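Local coordinates for MYB21 (Trichomonas vaginalis, PDB 3OSG), which binds MRE-1-12 promoter DNA through its R2R3 Myb domain and probably acts as an RNA polymerase II transcription factor, at residues A[49-53]-A[54-58]; A[18-21]-A[22-26]; A[93-96]-A[97-100]; A[82-85]-A[86-89]. All blocks are in the same frame, centred on the assembly; numbering follows the deposited sequence.

Contact 1 (A[49-53]-A[54-58]); sequences RDRWK and NYLAP. With nucleotides of chain B; nucleotides of chain C.
Near the end of helix 45-56 the backbone widens into a pi-type turn, and Trp52 O accepts from two amides at once. Ala57 N reaches it at 2.9 Å, an i to i+5 bond, while Leu56 N comes at 3.2 Å from above the carbonyl plane. Two residues earlier the bonding is still that of an alpha-helix: Asn54 N bonds to Asp50 O, to which Asn54 ND2 adds a weak second bond.

With Ala57 drawn back in this way, its CA sits over the face of the Trp52 six-membered ring, 3.8 Å from the centroid and 14° off the normal, a CH-pi contact. Leu56 CB meets Trp52 CE3, and Pro58 CD lies 3.7 Å from Trp52 CZ2.

Arg51 and Tyr55 form a second cluster, on the DNA backbone. The Arg51 chain bends at chi2 (60°), which lays the guanidinium against Tyr55; the two planes are 24° apart and Arg51 NH1 is 3.4 Å from Tyr55 CG. The same NH1 donates to OP2 of DT6 of chain B at 2.9 Å, and Tyr55 OH donates to OP2 of DA5 of chain B at 2.7 Å. Two adjacent phosphates are thus gripped from one helical turn. A water joins Lys53 NZ to Asn54 OD1, which is also hydrogen-bonded to Thr95 OG1.

Helix 16-29 packs on Arg51, Trp52 and Leu56, with Asp19 forming a salt bridge to Arg51. Trp33 meets the Trp52 ring, and helix 96-109 touches Asn54 and Tyr55 through Ile97.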
# COMPACT_ATOMS: atom_id res chain seq x y z
N ARG A 49 0.09 8.77 -5.77
CA ARG A 49 1.35 8.36 -5.17
C ARG A 49 1.13 7.14 -4.27
O ARG A 49 1.90 6.19 -4.33
CB ARG A 49 1.98 9.50 -4.38
CG ARG A 49 3.31 9.13 -3.74
CD ARG A 49 4.01 10.34 -3.11
NE ARG A 49 3.20 10.89 -2.04
CZ ARG A 49 2.54 12.05 -2.09
NH1 ARG A 49 2.63 12.83 -3.17
NH2 ARG A 49 1.80 12.44 -1.06
N ASP A 50 0.10 7.18 -3.44
CA ASP A 50 -0.15 6.07 -2.51
C ASP A 50 -0.44 4.77 -3.24
O ASP A 50 0.07 3.71 -2.90
CB ASP A 50 -1.33 6.38 -1.58
CG ASP A 50 -0.99 7.34 -0.44
OD1 ASP A 50 0.19 7.71 -0.25
OD2 ASP A 50 -1.93 7.73 0.28
N ARG A 51 -1.31 4.85 -4.25
CA ARG A 51 -1.67 3.68 -5.01
C ARG A 51 -0.43 3.06 -5.66
O ARG A 51 -0.21 1.85 -5.58
CB ARG A 51 -2.72 4.02 -6.06
CG ARG A 51 -3.27 2.80 -6.79
CD ARG A 51 -3.92 1.79 -5.83
NE ARG A 51 -4.41 0.63 -6.57
CZ ARG A 51 -4.83 -0.50 -6.01
NH1 ARG A 51 -4.83 -0.64 -4.69
NH2 ARG A 51 -5.25 -1.50 -6.79
N TRP A 52 0.40 3.89 -6.28
CA TRP A 52 1.61 3.38 -6.90
C TRP A 52 2.58 2.78 -5.89
O TRP A 52 3.00 1.63 -6.01
CB TRP A 52 2.31 4.45 -7.74
CG TRP A 52 3.67 4.01 -8.20
CD1 TRP A 52 4.86 4.23 -7.57
CD2 TRP A 52 3.97 3.23 -9.36
NE1 TRP A 52 5.89 3.65 -8.27
CE2 TRP A 52 5.37 3.04 -9.38
CE3 TRP A 52 3.20 2.70 -10.39
CZ2 TRP A 52 6.01 2.32 -10.40
CZ3 TRP A 52 3.83 1.99 -11.40
CH2 TRP A 52 5.23 1.80 -11.39
N LYS A 53 2.91 3.55 -4.87
CA LYS A 53 3.94 3.15 -3.92
C LYS A 53 3.58 1.87 -3.16
O LYS A 53 4.44 1.03 -2.92
CB LYS A 53 4.23 4.29 -2.95
CG LYS A 53 5.33 4.01 -1.93
CD LYS A 53 5.57 5.24 -1.04
CE LYS A 53 6.70 5.00 -0.02
NZ LYS A 53 6.38 3.87 0.94
N ASN A 54 2.31 1.72 -2.80
CA ASN A 54 1.89 0.60 -1.96
C ASN A 54 1.23 -0.55 -2.71
O ASN A 54 1.06 -1.63 -2.15
CB ASN A 54 0.93 1.09 -0.87
CG ASN A 54 1.55 2.12 0.03
OD1 ASN A 54 2.54 1.85 0.72
ND2 ASN A 54 0.99 3.32 0.03
N TYR A 55 0.83 -0.33 -3.95
CA TYR A 55 0.10 -1.39 -4.66
C TYR A 55 0.55 -1.72 -6.09
O TYR A 55 0.49 -2.88 -6.49
CB TYR A 55 -1.42 -1.15 -4.59
CG TYR A 55 -1.89 -1.21 -3.15
CD1 TYR A 55 -2.17 -2.43 -2.54
CD2 TYR A 55 -2.00 -0.05 -2.39
CE1 TYR A 55 -2.56 -2.49 -1.23
CE2 TYR A 55 -2.40 -0.09 -1.08
CZ TYR A 55 -2.67 -1.32 -0.50
OH TYR A 55 -3.05 -1.38 0.81
N LEU A 56 1.00 -0.73 -6.85
CA LEU A 56 1.26 -0.95 -8.27
C LEU A 56 2.73 -1.13 -8.63
O LEU A 56 3.06 -1.83 -9.58
CB LEU A 56 0.64 0.15 -9.13
CG LEU A 56 -0.86 0.30 -8.89
CD1 LEU A 56 -1.45 1.42 -9.74
CD2 LEU A 56 -1.58 -1.02 -9.14
N ALA A 57 3.61 -0.49 -7.86
CA ALA A 57 5.04 -0.53 -8.12
C ALA A 57 5.54 -1.96 -8.27
O ALA A 57 5.15 -2.85 -7.51
CB ALA A 57 5.79 0.17 -7.03
N PRO A 58 6.44 -2.19 -9.24
CA PRO A 58 6.84 -3.55 -9.60
C PRO A 58 7.52 -4.28 -8.44
O PRO A 58 7.64 -5.50 -8.50
CB PRO A 58 7.81 -3.34 -10.77
CG PRO A 58 8.32 -1.94 -10.62
CD PRO A 58 7.19 -1.16 -9.99
P DA B 5 -5.11 -4.22 0.91
OP1 DA B 5 -5.08 -5.38 0.02
OP2 DA B 5 -3.89 -3.77 1.61
O5' DA B 5 -5.68 -2.99 0.06
C5' DA B 5 -6.92 -3.16 -0.60
C4' DA B 5 -7.59 -1.82 -0.80
O4' DA B 5 -8.03 -1.32 0.49
C3' DA B 5 -6.68 -0.72 -1.36
O3' DA B 5 -7.49 0.14 -2.15
C2' DA B 5 -6.18 -0.00 -0.12
C1' DA B 5 -7.38 -0.11 0.81
N9 DA B 5 -7.01 -0.23 2.22
C8 DA B 5 -5.96 -0.94 2.74
N7 DA B 5 -5.86 -0.88 4.05
C5 DA B 5 -6.92 -0.10 4.42
C6 DA B 5 -7.38 0.32 5.69
N6 DA B 5 -6.76 -0.02 6.83
N1 DA B 5 -8.48 1.09 5.74
C2 DA B 5 -9.09 1.41 4.59
N3 DA B 5 -8.75 1.07 3.34
C4 DA B 5 -7.65 0.31 3.32
P DT C 2 6.29 14.74 -4.18
OP1 DT C 2 7.35 14.12 -4.99
OP2 DT C 2 4.91 14.79 -4.70
O5' DT C 2 6.28 14.07 -2.73
C5' DT C 2 7.51 13.88 -2.05
C4' DT C 2 7.28 13.25 -0.70
O4' DT C 2 6.75 14.27 0.19
C3' DT C 2 6.24 12.11 -0.68
O3' DT C 2 6.63 11.12 0.24
C2' DT C 2 5.01 12.80 -0.11
C1' DT C 2 5.75 13.62 0.94
N1 DT C 2 4.92 14.60 1.64
C2 DT C 2 5.21 14.83 2.96
O2 DT C 2 6.12 14.26 3.52
N3 DT C 2 4.38 15.73 3.58
C4 DT C 2 3.32 16.41 2.98
O4 DT C 2 2.64 17.19 3.61
C5 DT C 2 3.09 16.11 1.59
C7 DT C 2 1.98 16.76 0.82
C6 DT C 2 3.88 15.22 0.99
P DT B 6 -6.97 1.50 -2.81
OP1 DT B 6 -7.80 1.59 -4.04
OP2 DT B 6 -5.49 1.55 -2.87
O5' DT B 6 -7.41 2.66 -1.79
C5' DT B 6 -8.80 2.88 -1.55
C4' DT B 6 -9.00 3.86 -0.40
O4' DT B 6 -8.29 3.39 0.76
C3' DT B 6 -8.50 5.30 -0.57
O3' DT B 6 -9.66 6.10 -0.49
C2' DT B 6 -7.53 5.56 0.60
C1' DT B 6 -7.99 4.50 1.58
N1 DT B 6 -7.00 3.96 2.55
C2 DT B 6 -7.18 4.17 3.89
O2 DT B 6 -8.11 4.82 4.33
N3 DT B 6 -6.24 3.62 4.71
C4 DT B 6 -5.15 2.89 4.33
O4 DT B 6 -4.37 2.44 5.15
C5 DT B 6 -4.98 2.69 2.90
C7 DT B 6 -3.81 1.91 2.35
C6 DT B 6 -5.91 3.24 2.09
O HOH W 1 4.17 3.41 2.12

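Contact 2 (A[18-21]-A[22-26]); sequences EDEM and LKRAV
Residues 18-26 form one uninterrupted run of alpha-helix, in which four i to i+4 bonds tie 18-21 to the turn that follows. Leu22 N reaches Glu18 O at 2.7 Å, and Lys23 N reaches Asp19 O with an N-H...O angle of 166°. Arg24 N to Glu20 O and Ala25 N to Met21 O continue the ladder, both donors approaching nearly along the C=O axis.

Glu20 and Lys23 make a salt bridge on the outer side of the helix. The Glu20 chain folds at chi2 (-49°), bringing its carboxylate toward Lys23, whereas Lys23 runs extended beyond CG and passes Asp19 O, with Lys23 CG 3.1 Å from it. Lys23 NZ meets Glu20 OE2 at 2.7 Å on the syn side, 33° out of the carboxylate plane. Arg24, extended from CG to NE, runs back toward the preceding turn: its NH2 lies 3.6 Å from Glu20 CB, and a guanidinium face is turned to the Glu20 backbone. Glu20 OE1, 4.2 Å from Arg24 NH2, lies well out of the guanidinium plane, so no N-H points at it and only charge attraction is likely between the two groups.

Leu22 and Ala25 are buried on the inner side, where Leu22 packs on Phe40 and Leu56, and Ala25 on Ile36. Asp19 and Glu18 have their salt bridges with Arg51 and Arg43. This amphipathic pattern is consistent with the N-terminal helix of a Myb-like DNA-binding domain, packed on helices 33-38 and 45-56.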
# COMPACT_ATOMS: atom_id res chain seq x y z
N GLU A 18 -8.12 2.32 -13.89
CA GLU A 18 -7.33 3.42 -13.33
C GLU A 18 -5.93 2.96 -12.97
O GLU A 18 -4.97 3.70 -13.12
CB GLU A 18 -7.99 3.97 -12.07
CG GLU A 18 -9.12 4.93 -12.35
CD GLU A 18 -9.84 5.37 -11.09
OE1 GLU A 18 -10.18 4.49 -10.25
OE2 GLU A 18 -10.06 6.59 -10.93
N ASP A 19 -5.81 1.73 -12.47
CA ASP A 19 -4.52 1.16 -12.15
C ASP A 19 -3.66 1.09 -13.42
O ASP A 19 -2.49 1.48 -13.41
CB ASP A 19 -4.69 -0.24 -11.55
CG ASP A 19 -5.16 -0.20 -10.09
OD1 ASP A 19 -5.10 0.89 -9.47
OD2 ASP A 19 -5.59 -1.25 -9.57
N GLU A 20 -4.26 0.60 -14.51
CA GLU A 20 -3.56 0.53 -15.79
C GLU A 20 -3.12 1.92 -16.24
O GLU A 20 -1.94 2.14 -16.53
CB GLU A 20 -4.44 -0.13 -16.85
CG GLU A 20 -4.36 -1.65 -16.84
CD GLU A 20 -2.92 -2.15 -16.83
OE1 GLU A 20 -2.13 -1.78 -17.73
OE2 GLU A 20 -2.58 -2.93 -15.91
N MET A 21 -4.08 2.84 -16.30
CA MET A 21 -3.82 4.25 -16.49
C MET A 21 -2.62 4.75 -15.66
O MET A 21 -1.68 5.33 -16.21
CB MET A 21 -5.08 5.03 -16.14
CG MET A 21 -5.08 6.47 -16.59
SD MET A 21 -6.76 7.11 -16.79
CE MET A 21 -6.41 8.86 -16.77
N LEU A 22 -2.65 4.50 -14.35
CA LEU A 22 -1.61 5.02 -13.46
C LEU A 22 -0.24 4.47 -13.83
O LEU A 22 0.75 5.21 -13.86
CB LEU A 22 -1.92 4.68 -12.00
CG LEU A 22 -1.48 5.67 -10.91
CD1 LEU A 22 -1.64 5.08 -9.51
CD2 LEU A 22 -0.06 6.14 -11.09
N LYS A 23 -0.18 3.17 -14.10
CA LYS A 23 1.07 2.53 -14.49
C LYS A 23 1.66 3.19 -15.75
O LYS A 23 2.87 3.35 -15.86
CB LYS A 23 0.86 1.04 -14.76
CG LYS A 23 0.38 0.22 -13.57
CD LYS A 23 0.04 -1.20 -14.03
CE LYS A 23 -0.72 -1.97 -12.95
NZ LYS A 23 -1.38 -3.21 -13.47
N ARG A 24 0.79 3.55 -16.69
CA ARG A 24 1.20 4.23 -17.91
C ARG A 24 1.74 5.62 -17.61
O ARG A 24 2.80 6.01 -18.09
CB ARG A 24 0.02 4.36 -18.88
CG ARG A 24 -0.40 3.06 -19.54
CD ARG A 24 -1.56 3.28 -20.50
NE ARG A 24 -2.36 2.07 -20.65
CZ ARG A 24 -3.57 1.89 -20.12
NH1 ARG A 24 -4.14 2.86 -19.41
NH2 ARG A 24 -4.21 0.74 -20.31
N ALA A 25 0.98 6.36 -16.80
CA ALA A 25 1.36 7.71 -16.42
C ALA A 25 2.71 7.75 -15.73
O ALA A 25 3.49 8.68 -15.93
CB ALA A 25 0.29 8.31 -15.52
N VAL A 26 3.01 6.73 -14.94
CA VAL A 26 4.30 6.68 -14.26
C VAL A 26 5.45 6.38 -15.23
O VAL A 26 6.52 6.97 -15.14
CB VAL A 26 4.29 5.65 -13.14
CG1 VAL A 26 5.71 5.30 -12.73
CG2 VAL A 26 3.49 6.19 -11.95

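Contact 3 (A[93-96]-A[97-100]); sequences GRTD and IHIK. With nucleotides of chain C.
Thr95 opens helix 96-109 as its N-cap, and its side chain touches both Ile97 and His98. Starting from the root, Thr95 CB lies 4.0 Å from His98 CD2. OG1 is set between the backbone N and the carbonyl carbon (chi1 72°), which turns it toward the first turn of the helix: it accepts a weak capping bond from Ile97 N at 3.2 Å and stands over one face of the His98 imidazole. The other branch, CG2, runs beside the same ring, 4.1 Å from His98 NE2. OG1 also has a hydrogen bond with Asn54, so one hydroxyl serves the helix start and the link to helix 45-56.

The main chain carries the turn onward. Ile99 N donates to Thr95 O with an N-H...O angle of 166°, and Lys100 N donates to Asp96 O at 3.0 Å. His98 has Arg94 CA at its ring edge, meets Tyr55 edge-to-face and gives a weak hydrogen bond to Asn54 O. Ile99 CD1 packs on Arg94 CB at 3.6 Å, while the Arg94 guanidinium turns elsewhere, to Glu69, Thr63 and the Trp65 ring.

Lys100 runs straight from CG before bending at chi4 (67°), and its NZ donates to O6 of DG6 of chain C at 2.9 Å and to N7 of the same base at 3.1 Å. Such bidentate reading of the guanine major-groove edge by a lysine near the helix start is consistent with helix 96-109 serving as the recognition helix of a Myb helix-turn-helix, laid in the major groove.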
# COMPACT_ATOMS: atom_id res chain seq x y z
N GLY A 93 9.13 -6.27 -0.49
CA GLY A 93 7.88 -6.37 -1.20
C GLY A 93 6.69 -5.91 -0.39
O GLY A 93 5.57 -5.93 -0.89
N ARG A 94 6.93 -5.50 0.86
CA ARG A 94 5.87 -5.00 1.73
C ARG A 94 6.25 -3.61 2.20
O ARG A 94 7.42 -3.33 2.41
CB ARG A 94 5.73 -5.90 2.96
CG ARG A 94 6.25 -7.31 2.77
CD ARG A 94 5.17 -8.36 2.94
NE ARG A 94 4.19 -8.35 1.86
CZ ARG A 94 3.54 -9.43 1.41
NH1 ARG A 94 3.77 -10.63 1.93
NH2 ARG A 94 2.66 -9.31 0.44
N THR A 95 5.26 -2.75 2.40
CA THR A 95 5.53 -1.39 2.86
C THR A 95 4.93 -1.22 4.24
O THR A 95 4.25 -2.11 4.72
CB THR A 95 4.89 -0.35 1.94
OG1 THR A 95 3.47 -0.35 2.14
CG2 THR A 95 5.20 -0.67 0.49
N ASP A 96 5.16 -0.07 4.85
CA ASP A 96 4.63 0.19 6.17
C ASP A 96 3.11 0.05 6.23
O ASP A 96 2.57 -0.34 7.25
CB ASP A 96 5.07 1.57 6.67
CG ASP A 96 4.57 2.69 5.79
OD1 ASP A 96 4.35 3.81 6.30
OD2 ASP A 96 4.41 2.47 4.57
N ILE A 97 2.44 0.36 5.13
CA ILE A 97 0.98 0.23 5.05
C ILE A 97 0.61 -1.23 5.29
O ILE A 97 -0.24 -1.53 6.11
CB ILE A 97 0.44 0.63 3.65
CG1 ILE A 97 0.47 2.15 3.46
CG2 ILE A 97 -0.96 0.04 3.42
CD1 ILE A 97 -0.14 2.95 4.58
N HIS A 98 1.28 -2.13 4.57
CA HIS A 98 1.00 -3.56 4.70
C HIS A 98 1.37 -4.08 6.09
O HIS A 98 0.62 -4.86 6.69
CB HIS A 98 1.72 -4.38 3.61
CG HIS A 98 1.57 -3.83 2.23
ND1 HIS A 98 0.35 -3.53 1.67
CD2 HIS A 98 2.50 -3.52 1.29
CE1 HIS A 98 0.52 -3.06 0.45
NE2 HIS A 98 1.82 -3.04 0.19
N ILE A 99 2.51 -3.65 6.60
CA ILE A 99 2.95 -4.09 7.92
C ILE A 99 1.95 -3.71 9.02
O ILE A 99 1.60 -4.54 9.86
CB ILE A 99 4.38 -3.56 8.29
CG1 ILE A 99 5.45 -4.57 7.88
CG2 ILE A 99 4.49 -3.32 9.78
CD1 ILE A 99 5.64 -4.77 6.40
N LYS A 100 1.49 -2.46 9.02
CA LYS A 100 0.55 -2.05 10.07
C LYS A 100 -0.85 -2.69 9.93
O LYS A 100 -1.49 -3.00 10.93
CB LYS A 100 0.53 -0.53 10.30
CG LYS A 100 -0.11 0.35 9.23
CD LYS A 100 0.02 1.83 9.63
CE LYS A 100 -0.53 2.74 8.54
NZ LYS A 100 -2.01 2.58 8.41
P DG C 6 0.29 4.21 14.82
OP1 DG C 6 0.76 4.10 16.22
OP2 DG C 6 0.21 3.00 14.00
O5' DG C 6 -1.08 4.98 14.86
C5' DG C 6 -1.15 6.22 15.55
C4' DG C 6 -2.45 6.94 15.27
O4' DG C 6 -2.66 7.21 13.85
C3' DG C 6 -3.69 6.20 15.75
O3' DG C 6 -4.54 7.21 16.32
C2' DG C 6 -4.23 5.57 14.46
C1' DG C 6 -3.86 6.61 13.39
N9 DG C 6 -3.51 6.07 12.08
C8 DG C 6 -2.58 5.11 11.84
N7 DG C 6 -2.42 4.82 10.58
C5 DG C 6 -3.32 5.65 9.93
C6 DG C 6 -3.59 5.76 8.53
O6 DG C 6 -3.04 5.13 7.61
N1 DG C 6 -4.57 6.72 8.28
C2 DG C 6 -5.19 7.46 9.28
N2 DG C 6 -6.11 8.36 8.91
N3 DG C 6 -4.93 7.35 10.58
C4 DG C 6 -3.99 6.43 10.84
P DC C 5 5.93 5.14 11.10
OP1 DC C 5 6.83 4.95 12.25
OP2 DC C 5 5.89 4.14 10.02
O5' DC C 5 4.43 5.41 11.58
C5' DC C 5 4.21 6.39 12.55
C4' DC C 5 2.72 6.53 12.73
O4' DC C 5 2.17 7.13 11.53
C3' DC C 5 1.97 5.20 12.94
O3' DC C 5 1.18 5.35 14.11
C2' DC C 5 1.11 5.07 11.68
C1' DC C 5 0.90 6.54 11.33
N1 DC C 5 0.50 6.77 9.92
C2 DC C 5 -0.50 7.68 9.63
O2 DC C 5 -1.03 8.26 10.57
N3 DC C 5 -0.85 7.88 8.33
C4 DC C 5 -0.24 7.20 7.36
N4 DC C 5 -0.59 7.41 6.09
C5 DC C 5 0.80 6.27 7.64
C6 DC C 5 1.13 6.09 8.92

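Contact 4 (A[82-85]-A[86-89]); sequences RQWA and IIAK. With nucleotides of chain C.
Side-chain packing links 82-85 to 86-89 through two pairs that run side by side and point the same way. Gln83 and Ile86 meet with OE1 of Gln83 3.7 Å from CD1 of Ile86, and the Gln83 amide is held at its other end by Tyr80 O. The second pair is apolar, Trp84 CE3 coming to 4.1 Å from Ile87 CD1.

Backbone hydrogen bonds start the short helix. Ile87 N donates to Gln83 O, the carbonyl of the N-cap residue, with an N-H...O angle of 169°; Ala88 N donates to Trp84 O at 2.8 Å.

Phosphate contacts dominate the polar side. Trp84 NE1 donates in the ring plane to OP2 of DG6 of chain C at 2.8 Å, nearly straight at 168°. On the same phosphate, Arg82 NE reaches OP1 at 2.9 Å and Arg82 NH2 reaches OP2 at 3.2 Å; the chain bends at chi3 (67°) on its way there. The guanidinium also has Trp84 CZ2 over its centre, so the indole flanks the group that shares its phosphate. Ala85 N, in the first turn, donates to OP2 of DC5 of chain C at 2.9 Å, where the helix N-terminus would probably favour a negative charge.

Helix 67-80 packs on Ile87 through Leu73 and Ile77. On the side of helix 96-109, Trp84 lies against Asp96, Ile99 and Lys100 and meets the Trp103 ring, while Ala88 touches Ile99.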
# COMPACT_ATOMS: atom_id res chain seq x y z
N ARG A 82 6.04 0.24 17.45
CA ARG A 82 5.17 0.58 16.33
C ARG A 82 5.81 1.47 15.26
O ARG A 82 5.18 2.40 14.77
CB ARG A 82 3.90 1.25 16.84
CG ARG A 82 3.12 0.39 17.83
CD ARG A 82 1.99 1.16 18.46
NE ARG A 82 0.96 1.49 17.48
CZ ARG A 82 -0.08 0.71 17.20
NH1 ARG A 82 -0.22 -0.46 17.81
NH2 ARG A 82 -0.98 1.09 16.30
N GLN A 83 7.06 1.17 14.91
CA GLN A 83 7.77 1.96 13.89
C GLN A 83 7.69 1.22 12.58
O GLN A 83 8.62 0.53 12.17
CB GLN A 83 9.23 2.17 14.30
CG GLN A 83 9.39 2.90 15.61
CD GLN A 83 10.85 3.12 15.94
OE1 GLN A 83 11.38 4.21 15.73
NE2 GLN A 83 11.51 2.08 16.45
N TRP A 84 6.56 1.37 11.91
CA TRP A 84 6.21 0.48 10.82
C TRP A 84 7.14 0.60 9.64
O TRP A 84 7.46 -0.40 9.01
CB TRP A 84 4.76 0.68 10.40
CG TRP A 84 3.78 0.64 11.54
CD1 TRP A 84 2.93 1.64 11.93
CD2 TRP A 84 3.55 -0.45 12.44
NE1 TRP A 84 2.17 1.24 13.00
CE2 TRP A 84 2.54 -0.04 13.34
CE3 TRP A 84 4.09 -1.73 12.57
CZ2 TRP A 84 2.07 -0.87 14.35
CZ3 TRP A 84 3.62 -2.55 13.59
CH2 TRP A 84 2.62 -2.11 14.46
N ALA A 85 7.55 1.83 9.33
CA ALA A 85 8.44 2.11 8.20
C ALA A 85 9.83 1.47 8.39
O ALA A 85 10.41 0.94 7.45
CB ALA A 85 8.59 3.61 7.99
N ILE A 86 10.34 1.51 9.61
CA ILE A 86 11.57 0.81 9.93
C ILE A 86 11.38 -0.69 9.75
O ILE A 86 12.17 -1.34 9.07
CB ILE A 86 12.00 1.08 11.37
CG1 ILE A 86 12.58 2.50 11.47
CG2 ILE A 86 13.02 0.05 11.83
CD1 ILE A 86 13.22 2.82 12.81
N ILE A 87 10.33 -1.21 10.36
CA ILE A 87 10.06 -2.64 10.32
C ILE A 87 9.91 -3.15 8.90
O ILE A 87 10.35 -4.25 8.59
CB ILE A 87 8.82 -2.99 11.15
CG1 ILE A 87 9.12 -2.76 12.63
CG2 ILE A 87 8.43 -4.43 10.93
CD1 ILE A 87 7.93 -2.88 13.51
N ALA A 88 9.29 -2.34 8.04
CA ALA A 88 9.02 -2.76 6.66
C ALA A 88 10.31 -2.91 5.86
O ALA A 88 10.34 -3.57 4.81
CB ALA A 88 8.10 -1.76 5.98
N LYS A 89 11.38 -2.29 6.36
CA LYS A 89 12.69 -2.47 5.75
C LYS A 89 13.03 -3.96 5.66
O LYS A 89 13.60 -4.42 4.66
CB LYS A 89 13.76 -1.75 6.57
CG LYS A 89 13.72 -0.23 6.52
CD LYS A 89 14.14 0.27 5.14
CE LYS A 89 14.56 1.74 5.20
NZ LYS A 89 15.20 2.16 3.91
P DC C 5 5.93 5.14 11.10
OP1 DC C 5 6.83 4.95 12.25
OP2 DC C 5 5.89 4.14 10.02
O5' DC C 5 4.43 5.41 11.58
C5' DC C 5 4.21 6.39 12.55
C4' DC C 5 2.72 6.53 12.73
O4' DC C 5 2.17 7.13 11.53
C3' DC C 5 1.97 5.20 12.94
O3' DC C 5 1.18 5.35 14.11
C2' DC C 5 1.11 5.07 11.68
C1' DC C 5 0.90 6.54 11.33
N1 DC C 5 0.50 6.77 9.92
C2 DC C 5 -0.50 7.68 9.63
O2 DC C 5 -1.03 8.26 10.57
N3 DC C 5 -0.85 7.88 8.33
C4 DC C 5 -0.24 7.20 7.36
N4 DC C 5 -0.59 7.41 6.09
C5 DC C 5 0.80 6.27 7.64
C6 DC C 5 1.13 6.09 8.92
P DG C 6 0.29 4.21 14.82
OP1 DG C 6 0.76 4.10 16.22
OP2 DG C 6 0.21 3.00 14.00
O5' DG C 6 -1.08 4.98 14.86
C5' DG C 6 -1.15 6.22 15.55
C4' DG C 6 -2.45 6.94 15.27
O4' DG C 6 -2.66 7.21 13.85
C3' DG C 6 -3.69 6.20 15.75
O3' DG C 6 -4.54 7.21 16.32
C2' DG C 6 -4.23 5.57 14.46
C1' DG C 6 -3.86 6.61 13.39
N9 DG C 6 -3.51 6.07 12.08
C8 DG C 6 -2.58 5.11 11.84
N7 DG C 6 -2.42 4.82 10.58
C5 DG C 6 -3.32 5.65 9.93
C6 DG C 6 -3.59 5.76 8.53
O6 DG C 6 -3.04 5.13 7.61
N1 DG C 6 -4.57 6.72 8.28
C2 DG C 6 -5.19 7.46 9.28
N2 DG C 6 -6.11 8.36 8.91
N3 DG C 6 -4.93 7.35 10.58
C4 DG C 6 -3.99 6.43 10.84
P DA C 4 9.11 6.90 5.79
OP1 DA C 4 10.37 6.73 6.54
OP2 DA C 4 8.69 5.94 4.75
O5' DA C 4 7.94 7.02 6.88
C5' DA C 4 8.15 7.89 7.98
C4' DA C 4 6.84 8.07 8.74
O4' DA C 4 5.90 8.79 7.91
C3' DA C 4 6.13 6.76 9.09
O3' DA C 4 6.29 6.56 10.47
C2' DA C 4 4.66 7.01 8.74
C1' DA C 4 4.61 8.50 8.40
N9 DA C 4 3.65 8.84 7.35
C8 DA C 4 3.69 8.41 6.06
N7 DA C 4 2.70 8.86 5.32
C5 DA C 4 1.96 9.65 6.19
C6 DA C 4 0.79 10.42 6.03
N6 DA C 4 0.11 10.53 4.88
N1 DA C 4 0.33 11.08 7.10
C2 DA C 4 0.98 10.99 8.26
N3 DA C 4 2.08 10.30 8.53
C4 DA C 4 2.54 9.66 7.44

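Overall arrangement
The four contacts divide between two Myb-like domain ranges laid along one DNA duplex. Contacts 1 and 2, centres 10 Å apart, lie in one and pack together through Leu56 CD1 and Leu22 CD1 at 3.7 Å. Contacts 3 and 4, 8 Å apart between centres, lie in the other, where helices 84-88 and 96-109 are consistent with a helix-turn-helix; Lys100 CB is 3.6 Å from Trp84 NE1. Contacts 1 and 3 meet between the two ranges, with Asn54 OD1 and Thr95 OG1 2.8 Å apart. Contact 1 holds phosphates of chain B, contact 4 those of chain C, and contact 3 reads a base; contact 2 stays about 6 Å from the DNA at its nearest atom.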